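Local coordinates for gram-negative insecticidal protein (PDB 6FBM) that is an insecticidal bacterial toxin of the MACPF (membrane attack complex/perforin) family that probably acts by forming pores in target-cell membranes, at residues 27-32 and 123-128; 181-186 and 203-208; 208-213 and 257-262. All blocks are in the same frame, centred on the assembly; numbering follows the deposited sequence.

Contact 1 of 3, residues 27-32 and 123-128; sequences GLYASP and STREAH
A cation-pi pair, Tyr29 with Arg125, joins the loop between strands 21-23 and 35-39 to the bent central sheet of the MACPF fold. The guanidinium carbon CZ of Arg125 lies over one face of the Tyr29 ring, 4.6 Å from the ring centroid and 18° off its normal. The two planes are inclined by 49°, so this is no parallel stack: Arg125 NE comes to 3.8 Å from Tyr29 CE2, while Arg125 NH2 lies 3.9 Å from Tyr29 OH. The arginine chain bends at chi3, and the two side chains cross at about a right angle.

Polar partners steady both groups. Within the strand, Arg125 NH1 donates to Ser123 OG at 3.1 Å, close to the guanidinium plane, and it also forms a salt bridge with Asp76; together these two partners of NH1 probably limit rotation of the head.

Strand 120-134 runs between strands 64-78 and 179-187, bonded to them through the backbone of Arg125 with Lys74 and of Glu126 with Leu181, and Phe101 meets the Tyr29 ring edge-to-face while a hydrogen bond from Asp274 ties the tyrosine hydroxyl to strand 271-274.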
loop_
_atom_site.group_PDB
_atom_site.type_symbol
_atom_site.label_atom_id
_atom_site.label_comp_id
_atom_site.label_asym_id
_atom_site.label_seq_id
_atom_site.Cartn_x
_atom_site.Cartn_y
_atom_site.Cartn_z
ATOM N N GLY A 27 11.851 -4.509 -36.538
ATOM C CA GLY A 27 12.138 -4.022 -35.182
ATOM C C GLY A 27 12.675 -5.119 -34.276
ATOM O O GLY A 27 13.587 -5.856 -34.660
ATOM N N LEU A 28 12.128 -5.237 -33.069
ATOM C CA LEU A 28 12.552 -6.309 -32.163
ATOM C C LEU A 28 11.725 -7.560 -32.415
ATOM O O LEU A 28 10.675 -7.497 -33.042
ATOM C CB LEU A 28 12.419 -5.884 -30.705
ATOM C CG LEU A 28 13.090 -4.570 -30.290
ATOM C CD1 LEU A 28 12.819 -4.369 -28.807
ATOM C CD2 LEU A 28 14.598 -4.525 -30.591
ATOM N N TYR A 29 12.226 -8.697 -31.947
ATOM C CA TYR A 29 11.501 -9.950 -32.043
ATOM C C TYR A 29 10.415 -9.943 -30.956
ATOM O O TYR A 29 10.697 -9.771 -29.799
ATOM C CB TYR A 29 12.439 -11.148 -31.868
ATOM C CG TYR A 29 11.741 -12.491 -31.849
ATOM C CD1 TYR A 29 11.503 -13.189 -33.021
ATOM C CD2 TYR A 29 11.305 -13.057 -30.643
ATOM C CE1 TYR A 29 10.854 -14.417 -33.004
ATOM C CE2 TYR A 29 10.643 -14.272 -30.620
ATOM C CZ TYR A 29 10.429 -14.959 -31.791
ATOM O OH TYR A 29 9.784 -16.183 -31.787
ATOM N N ALA A 30 9.175 -10.124 -31.393
ATOM C CA ALA A 30 8.019 -10.323 -30.518
ATOM C C ALA A 30 8.108 -9.527 -29.225
ATOM O O ALA A 30 8.236 -10.080 -28.126
ATOM C CB ALA A 30 7.815 -11.801 -30.229
ATOM N N SER A 31 8.067 -8.213 -29.396
ATOM C CA SER A 31 8.099 -7.288 -28.281
ATOM C C SER A 31 7.027 -6.230 -28.485
ATOM O O SER A 31 6.797 -5.803 -29.611
ATOM C CB SER A 31 9.456 -6.598 -28.197
ATOM O OG SER A 31 9.400 -5.528 -27.300
ATOM N N PRO A 32 6.410 -5.765 -27.384
ATOM C CA PRO A 32 5.510 -4.608 -27.462
ATOM C C PRO A 32 6.193 -3.333 -27.937
ATOM O O PRO A 32 5.531 -2.455 -28.463
ATOM C CB PRO A 32 5.043 -4.439 -25.999
ATOM C CG PRO A 32 5.251 -5.773 -25.370
ATOM C CD PRO A 32 6.462 -6.323 -26.021
ATOM N N SER A 123 21.296 -16.895 -30.075
ATOM C CA SER A 123 20.185 -16.414 -29.264
ATOM C C SER A 123 19.570 -17.621 -28.606
ATOM O O SER A 123 19.035 -18.495 -29.292
ATOM C CB SER A 123 19.164 -15.696 -30.133
ATOM O OG SER A 123 17.927 -15.505 -29.448
ATOM N N THR A 124 19.654 -17.688 -27.283
ATOM C CA THR A 124 19.045 -18.760 -26.537
ATOM C C THR A 124 17.868 -18.138 -25.791
ATOM O O THR A 124 18.077 -17.351 -24.870
ATOM C CB THR A 124 20.068 -19.383 -25.600
ATOM O OG1 THR A 124 21.074 -20.036 -26.381
ATOM C CG2 THR A 124 19.418 -20.397 -24.697
ATOM N N ARG A 125 16.647 -18.507 -26.209
ATOM C CA ARG A 125 15.416 -17.885 -25.722
ATOM C C ARG A 125 14.566 -18.883 -24.969
ATOM O O ARG A 125 14.305 -19.996 -25.435
ATOM C CB ARG A 125 14.585 -17.289 -26.856
ATOM C CG ARG A 125 15.374 -16.403 -27.807
ATOM C CD ARG A 125 14.485 -15.526 -28.699
ATOM N NE ARG A 125 13.727 -16.318 -29.665
ATOM C CZ ARG A 125 14.254 -16.848 -30.772
ATOM N NH1 ARG A 125 15.558 -16.674 -31.104
ATOM N NH2 ARG A 125 13.468 -17.577 -31.559
ATOM N N GLU A 126 14.159 -18.482 -23.773
ATOM C CA GLU A 126 13.256 -19.276 -22.991
ATOM C C GLU A 126 12.006 -18.459 -22.833
ATOM O O GLU A 126 12.004 -17.434 -22.146
ATOM C CB GLU A 126 13.855 -19.629 -21.649
ATOM C CG GLU A 126 12.980 -20.589 -20.887
ATOM C CD GLU A 126 13.578 -21.013 -19.593
ATOM O OE1 GLU A 126 13.692 -22.235 -19.436
ATOM O OE2 GLU A 126 13.913 -20.157 -18.750
ATOM N N ALA A 127 10.947 -18.927 -23.467
ATOM C CA ALA A 127 9.682 -18.213 -23.503
ATOM C C ALA A 127 8.750 -18.863 -22.477
ATOM O O ALA A 127 8.469 -20.070 -22.556
ATOM C CB ALA A 127 9.084 -18.268 -24.898
ATOM N N HIS A 128 8.306 -18.070 -21.495
ATOM C CA HIS A 128 7.409 -18.552 -20.462
ATOM C C HIS A 128 6.003 -18.132 -20.867
ATOM O O HIS A 128 5.556 -17.051 -20.529
ATOM C CB HIS A 128 7.826 -17.989 -19.120
ATOM C CG HIS A 128 9.142 -18.524 -18.631
ATOM N ND1 HIS A 128 9.251 -19.299 -17.488
ATOM C CD2 HIS A 128 10.388 -18.448 -19.153
ATOM C CE1 HIS A 128 10.514 -19.652 -17.323
ATOM N NE2 HIS A 128 11.223 -19.146 -18.315
#

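Contact 2 of 3, residues 181-186 and 203-208; sequences LDYSAA and EMSYKA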
loop_
_atom_site.group_PDB
_atom_site.type_symbol
_atom_site.label_atom_id
_atom_site.label_comp_id
_atom_site.label_asym_id
_atom_site.label_seq_id
_atom_site.Cartn_x
_atom_site.Cartn_y
_atom_site.Cartn_z
ATOM N N LEU A 181 13.058 -14.679 -21.852
ATOM C CA LEU A 181 14.441 -14.256 -21.682
ATOM C C LEU A 181 15.230 -14.631 -22.914
ATOM O O LEU A 181 15.082 -15.734 -23.426
ATOM C CB LEU A 181 15.053 -14.912 -20.459
ATOM C CG LEU A 181 14.446 -14.500 -19.119
ATOM C CD1 LEU A 181 15.214 -15.183 -18.008
ATOM C CD2 LEU A 181 14.444 -12.990 -18.914
ATOM N N ASP A 182 16.055 -13.687 -23.377
ATOM C CA ASP A 182 16.959 -13.851 -24.505
ATOM C C ASP A 182 18.368 -13.798 -23.984
ATOM O O ASP A 182 18.840 -12.744 -23.564
ATOM C CB ASP A 182 16.797 -12.712 -25.477
ATOM C CG ASP A 182 15.506 -12.794 -26.249
ATOM O OD1 ASP A 182 14.811 -13.791 -26.109
ATOM O OD2 ASP A 182 15.159 -11.848 -26.979
ATOM N N TYR A 183 19.044 -14.944 -23.980
ATOM C CA TYR A 183 20.429 -15.039 -23.573
ATOM C C TYR A 183 21.187 -15.057 -24.862
ATOM O O TYR A 183 21.254 -16.084 -25.542
ATOM C CB TYR A 183 20.604 -16.328 -22.783
ATOM C CG TYR A 183 21.968 -16.581 -22.174
ATOM C CD1 TYR A 183 22.410 -15.860 -21.083
ATOM C CD2 TYR A 183 22.752 -17.616 -22.632
ATOM C CE1 TYR A 183 23.637 -16.131 -20.522
ATOM C CE2 TYR A 183 23.969 -17.900 -22.051
ATOM C CZ TYR A 183 24.407 -17.160 -20.996
ATOM O OH TYR A 183 25.614 -17.452 -20.433
ATOM N N SER A 184 21.726 -13.907 -25.234
ATOM C CA SER A 184 22.378 -13.772 -26.545
ATOM C C SER A 184 23.894 -13.678 -26.403
ATOM O O SER A 184 24.405 -12.940 -25.542
ATOM C CB SER A 184 21.815 -12.570 -27.310
ATOM O OG SER A 184 22.201 -11.362 -26.704
ATOM N N ALA A 185 24.613 -14.417 -27.254
ATOM C CA ALA A 185 26.067 -14.506 -27.115
ATOM C C ALA A 185 26.758 -14.319 -28.446
ATOM O O ALA A 185 26.396 -14.962 -29.461
ATOM C CB ALA A 185 26.487 -15.824 -26.472
ATOM N N ALA A 186 27.744 -13.423 -28.437
ATOM C CA ALA A 186 28.727 -13.330 -29.499
ATOM C C ALA A 186 29.965 -14.078 -29.011
ATOM O O ALA A 186 30.694 -13.573 -28.152
ATOM C CB ALA A 186 29.064 -11.882 -29.775
ATOM N N GLU A 203 23.180 -23.268 -24.084
ATOM C CA GLU A 203 22.038 -23.825 -23.349
ATOM C C GLU A 203 22.386 -24.080 -21.885
ATOM O O GLU A 203 21.688 -23.628 -20.992
ATOM C CB GLU A 203 21.549 -25.124 -24.033
ATOM C CG GLU A 203 20.561 -26.003 -23.259
ATOM C CD GLU A 203 20.135 -27.260 -23.997
ATOM O OE1 GLU A 203 20.800 -27.647 -24.975
ATOM O OE2 GLU A 203 19.112 -27.869 -23.602
ATOM N N MET A 204 23.477 -24.788 -21.640
ATOM C CA MET A 204 23.892 -25.112 -20.272
ATOM C C MET A 204 24.255 -23.873 -19.502
ATOM O O MET A 204 23.937 -23.769 -18.320
ATOM C CB MET A 204 25.053 -26.130 -20.277
ATOM C CG MET A 204 24.687 -27.495 -20.891
ATOM S SD MET A 204 23.116 -28.189 -20.291
ATOM C CE MET A 204 22.550 -29.113 -21.706
ATOM N N SER A 205 24.931 -22.921 -20.133
ATOM C CA SER A 205 25.301 -21.696 -19.434
ATOM C C SER A 205 24.034 -20.971 -18.992
ATOM O O SER A 205 23.913 -20.584 -17.816
ATOM C CB SER A 205 26.167 -20.809 -20.301
ATOM O OG SER A 205 26.563 -19.660 -19.579
ATOM N N TYR A 206 23.075 -20.828 -19.914
ATOM C CA TYR A 206 21.802 -20.194 -19.582
ATOM C C TYR A 206 21.122 -20.962 -18.452
ATOM O O TYR A 206 20.734 -20.374 -17.459
ATOM C CB TYR A 206 20.858 -20.085 -20.804
ATOM C CG TYR A 206 19.492 -19.627 -20.391
ATOM C CD1 TYR A 206 19.248 -18.292 -20.080
ATOM C CD2 TYR A 206 18.444 -20.555 -20.233
ATOM C CE1 TYR A 206 17.993 -17.895 -19.654
ATOM C CE2 TYR A 206 17.190 -20.152 -19.807
ATOM C CZ TYR A 206 16.979 -18.838 -19.517
ATOM O OH TYR A 206 15.751 -18.461 -19.090
ATOM N N LYS A 207 20.991 -22.271 -18.598
ATOM C CA LYS A 207 20.291 -23.091 -17.590
ATOM C C LYS A 207 20.928 -23.086 -16.214
ATOM O O LYS A 207 20.221 -23.168 -15.232
ATOM C CB LYS A 207 20.090 -24.524 -18.073
ATOM C CG LYS A 207 19.000 -24.598 -19.106
ATOM C CD LYS A 207 18.774 -26.023 -19.586
ATOM C CE LYS A 207 17.576 -26.064 -20.531
ATOM N NZ LYS A 207 17.579 -27.352 -21.279
ATOM N N ALA A 208 22.244 -22.999 -16.143
ATOM C CA ALA A 208 22.940 -22.886 -14.856
ATOM C C ALA A 208 22.706 -21.525 -14.238
ATOM O O ALA A 208 22.577 -21.389 -13.015
ATOM C CB ALA A 208 24.432 -23.120 -15.020
#
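One face of the Tyr183 ring carries Tyr206 CB, which makes a CH-pi contact 4.0 Å from the ring centroid; Tyr206 CA lies over the same ring nearer its rim. Ser205 OG approaches the hydroxyl end obliquely. The Tyr206 ring meets Leu181 CD1 at its edge, near the ring plane, and Tyr183 CB comes obliquely to within 3.6 Å of Tyr206 CD1. The two rings are neither stacked nor edge-to-face: their planes are 55° apart and their centroids 5.7 Å, and the side chains slide past each other in opposite directions.

With CG anti to the backbone N (chi1 -176°), Tyr183 reaches across the helix to put its OH 2.6 Å from Ser205 OG, a short hydrogen bond in which either hydroxyl could be the donor. Ser205 OG also takes part in a bond with Arg229 NE, so this buried hydroxyl is held from both strand 179-187 and helix 220-230.

This is helix-on-sheet packing within the MACPF domain. The axis of 203-208 passes 9.8 Å from that of strand 181-186, at 135° between their directions. In the chain, helices 198-209 and 220-230 come between strands 179-187 and 232-239, which pair directly in the sheet; in pore-forming relatives, helices at this place refold into a membrane-crossing hairpin, and the same may hold here.

Tyr206 points the other way from Tyr183, and its OH rests 3.5 Å from Leu181 CD1, the two side chains crossing at about a right angle. That hydroxyl is hydrogen-bonded to Glu126 on the adjacent strand. Farther round the helix, Lys207 NZ bridges one turn back to Glu203 OE2 over 2.8 Å, using the oxygen's anti lone pair, while Phe259 packs against both Leu181 and Tyr206.

Contact 3 of 3, residues 208-213 and 257-262; sequences ALVGEI and QAFSQW
Phe259 leaves its helix toward Val210, its CB already 4.0 Å from Val210 CB. A chi1 of 167° swings the ring away from the backbone N and lays its face against Val210. At the next atom, Phe259 CG is 3.5 Å from the same methine carbon, which sits almost squarely over the ring, 12° off its normal: a CH-pi contact over the centre of one face. On the CD1 side of this face, Phe259 CD1 meets the methyl Val210 CG1 at 3.5 Å, and CE1 lies a little farther from that methyl. On the CD2 side of it, Phe259 CD2 comes within 3.3 Å of Val210 O, with CE2 farther from the same oxygen. At the tip, Phe259 CZ is 3.9 Å from Glu212 OE2, whose carboxylate plane is turned 60° against the ring.

The contact sets the end of helix 198-209 against helix 255-269 in the MACPF domain. Gly211, with positive phi, is the first residue to leave helical backbone angles; the chain turns there, and Glu212 OE2 approaches the tip of the ring obliquely. Glu212 OE2 lies close to a carboxylate oxygen of Glu126, a pairing of like charges that may be eased by a shared proton.

On helix 255-269, Ser260 OG donates to Gln257 O at 2.8 Å, and Gln261 N reaches that oxygen from the same face of its plane. Beyond it, Gln257 packs against Pro253 of a second subunit.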
loop_
_atom_site.group_PDB
_atom_site.type_symbol
_atom_site.label_atom_id
_atom_site.label_comp_id
_atom_site.label_asym_id
_atom_site.label_seq_id
_atom_site.Cartn_x
_atom_site.Cartn_y
_atom_site.Cartn_z
ATOM N N ALA A 208 22.244 -22.999 -16.143
ATOM C CA ALA A 208 22.940 -22.886 -14.856
ATOM C C ALA A 208 22.706 -21.525 -14.238
ATOM O O ALA A 208 22.577 -21.389 -13.015
ATOM C CB ALA A 208 24.432 -23.120 -15.020
ATOM N N LEU A 209 22.639 -20.519 -15.093
ATOM C CA LEU A 209 22.453 -19.147 -14.666
ATOM C C LEU A 209 21.135 -18.947 -13.949
ATOM O O LEU A 209 21.082 -18.336 -12.893
ATOM C CB LEU A 209 22.518 -18.248 -15.895
ATOM C CG LEU A 209 22.755 -16.807 -15.734
ATOM C CD1 LEU A 209 23.993 -16.498 -14.912
ATOM C CD2 LEU A 209 22.948 -16.241 -17.139
ATOM N N VAL A 210 20.082 -19.494 -14.526
ATOM C CA VAL A 210 18.756 -19.442 -13.958
ATOM C C VAL A 210 18.436 -20.579 -13.003
ATOM O O VAL A 210 17.358 -20.641 -12.469
ATOM C CB VAL A 210 17.678 -19.368 -15.089
ATOM C CG1 VAL A 210 17.991 -18.215 -16.043
ATOM C CG2 VAL A 210 17.458 -20.665 -15.796
ATOM N N GLY A 211 19.355 -21.501 -12.819
ATOM C CA GLY A 211 19.201 -22.562 -11.825
ATOM C C GLY A 211 18.396 -23.753 -12.276
ATOM O O GLY A 211 18.060 -24.598 -11.454
ATOM N N GLU A 212 18.089 -23.861 -13.566
ATOM C CA GLU A 212 17.443 -25.080 -14.055
ATOM C C GLU A 212 18.384 -26.286 -14.002
ATOM O O GLU A 212 17.926 -27.432 -13.827
ATOM C CB GLU A 212 16.867 -24.888 -15.446
ATOM C CG GLU A 212 15.601 -24.032 -15.449
ATOM C CD GLU A 212 15.240 -23.516 -16.817
ATOM O OE1 GLU A 212 15.559 -24.224 -17.816
ATOM O OE2 GLU A 212 14.601 -22.430 -16.873
ATOM N N ILE A 213 19.687 -26.028 -14.123
ATOM C CA ILE A 213 20.689 -27.012 -13.726
ATOM C C ILE A 213 21.605 -26.390 -12.686
ATOM O O ILE A 213 21.740 -25.182 -12.603
ATOM C CB ILE A 213 21.477 -27.577 -14.923
ATOM C CG1 ILE A 213 22.330 -26.493 -15.604
ATOM C CG2 ILE A 213 20.528 -28.203 -15.935
ATOM C CD1 ILE A 213 23.107 -27.008 -16.781
ATOM N N GLN A 257 17.736 -16.935 -7.652
ATOM C CA GLN A 257 16.641 -16.280 -6.923
ATOM C C GLN A 257 16.048 -15.142 -7.729
ATOM O O GLN A 257 14.824 -14.989 -7.771
ATOM C CB GLN A 257 17.080 -15.715 -5.539
ATOM C CG GLN A 257 16.049 -14.833 -4.790
ATOM C CD GLN A 257 14.933 -15.613 -4.053
ATOM O OE1 GLN A 257 14.852 -16.843 -4.141
ATOM N NE2 GLN A 257 14.063 -14.892 -3.369
ATOM N N ALA A 258 16.910 -14.309 -8.314
ATOM C CA ALA A 258 16.447 -13.212 -9.170
ATOM C C ALA A 258 15.634 -13.749 -10.348
ATOM O O ALA A 258 14.646 -13.159 -10.739
ATOM C CB ALA A 258 17.608 -12.374 -9.653
ATOM N N PHE A 259 16.054 -14.875 -10.904
ATOM C CA PHE A 259 15.306 -15.488 -11.980
ATOM C C PHE A 259 13.950 -15.989 -11.475
ATOM O O PHE A 259 12.937 -15.780 -12.149
ATOM C CB PHE A 259 16.071 -16.607 -12.621
ATOM C CG PHE A 259 15.214 -17.464 -13.524
ATOM C CD1 PHE A 259 14.955 -17.062 -14.833
ATOM C CD2 PHE A 259 14.694 -18.700 -13.067
ATOM C CE1 PHE A 259 14.211 -17.849 -15.654
ATOM C CE2 PHE A 259 13.921 -19.469 -13.884
ATOM C CZ PHE A 259 13.666 -19.039 -15.189
ATOM N N SER A 260 13.917 -16.660 -10.318
ATOM C CA SER A 260 12.660 -17.183 -9.789
ATOM C C SER A 260 11.701 -16.039 -9.432
ATOM O O SER A 260 10.489 -16.216 -9.517
ATOM C CB SER A 260 12.863 -18.107 -8.589
ATOM O OG SER A 260 13.198 -17.304 -7.501
ATOM N N GLN A 261 12.228 -14.876 -9.059
ATOM C CA GLN A 261 11.370 -13.707 -8.852
ATOM C C GLN A 261 10.735 -13.222 -10.154
ATOM O O GLN A 261 9.564 -12.874 -10.176
ATOM C CB GLN A 261 12.143 -12.543 -8.213
ATOM C CG GLN A 261 12.299 -12.604 -6.711
ATOM C CD GLN A 261 13.178 -11.474 -6.194
ATOM O OE1 GLN A 261 13.107 -10.341 -6.660
ATOM N NE2 GLN A 261 13.992 -11.786 -5.192
ATOM N N TRP A 262 11.530 -13.172 -11.219
ATOM C CA TRP A 262 11.050 -12.827 -12.555
ATOM C C TRP A 262 10.021 -13.865 -13.022
ATOM O O TRP A 262 8.957 -13.508 -13.461
ATOM C CB TRP A 262 12.232 -12.697 -13.528
ATOM C CG TRP A 262 11.848 -12.415 -14.920
ATOM C CD1 TRP A 262 11.702 -11.186 -15.490
ATOM C CD2 TRP A 262 11.580 -13.367 -15.928
ATOM N NE1 TRP A 262 11.349 -11.324 -16.808
ATOM C CE2 TRP A 262 11.265 -12.656 -17.097
ATOM C CE3 TRP A 262 11.567 -14.752 -15.954
ATOM C CZ2 TRP A 262 10.924 -13.289 -18.288
ATOM C CZ3 TRP A 262 11.228 -15.399 -17.166
ATOM C CH2 TRP A 262 10.917 -14.660 -18.305
#

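How the contacts relate
Along the chain the three contacts follow in series, all meeting around the central sheet of the MACPF domain. Contacts 1 and 2 have centres about 13 Å apart and use neighbouring antiparallel strands, 120-134 and 179-187. Contacts 2 and 3, about 12 Å apart, share helix 198-209 and residue Ala208; contacts 1 and 3 lie about 18 Å apart. Segment 27-32 packs on one side of strand 120-134, whereas helices 198-209 and 255-269 lie on the other. Glu126 links the layers: it touches residues of both contact 2 and contact 3, so lifting helix 198-209 off the sheet, as in pore-forming relatives, would probably break the Tyr206-Glu126 bond.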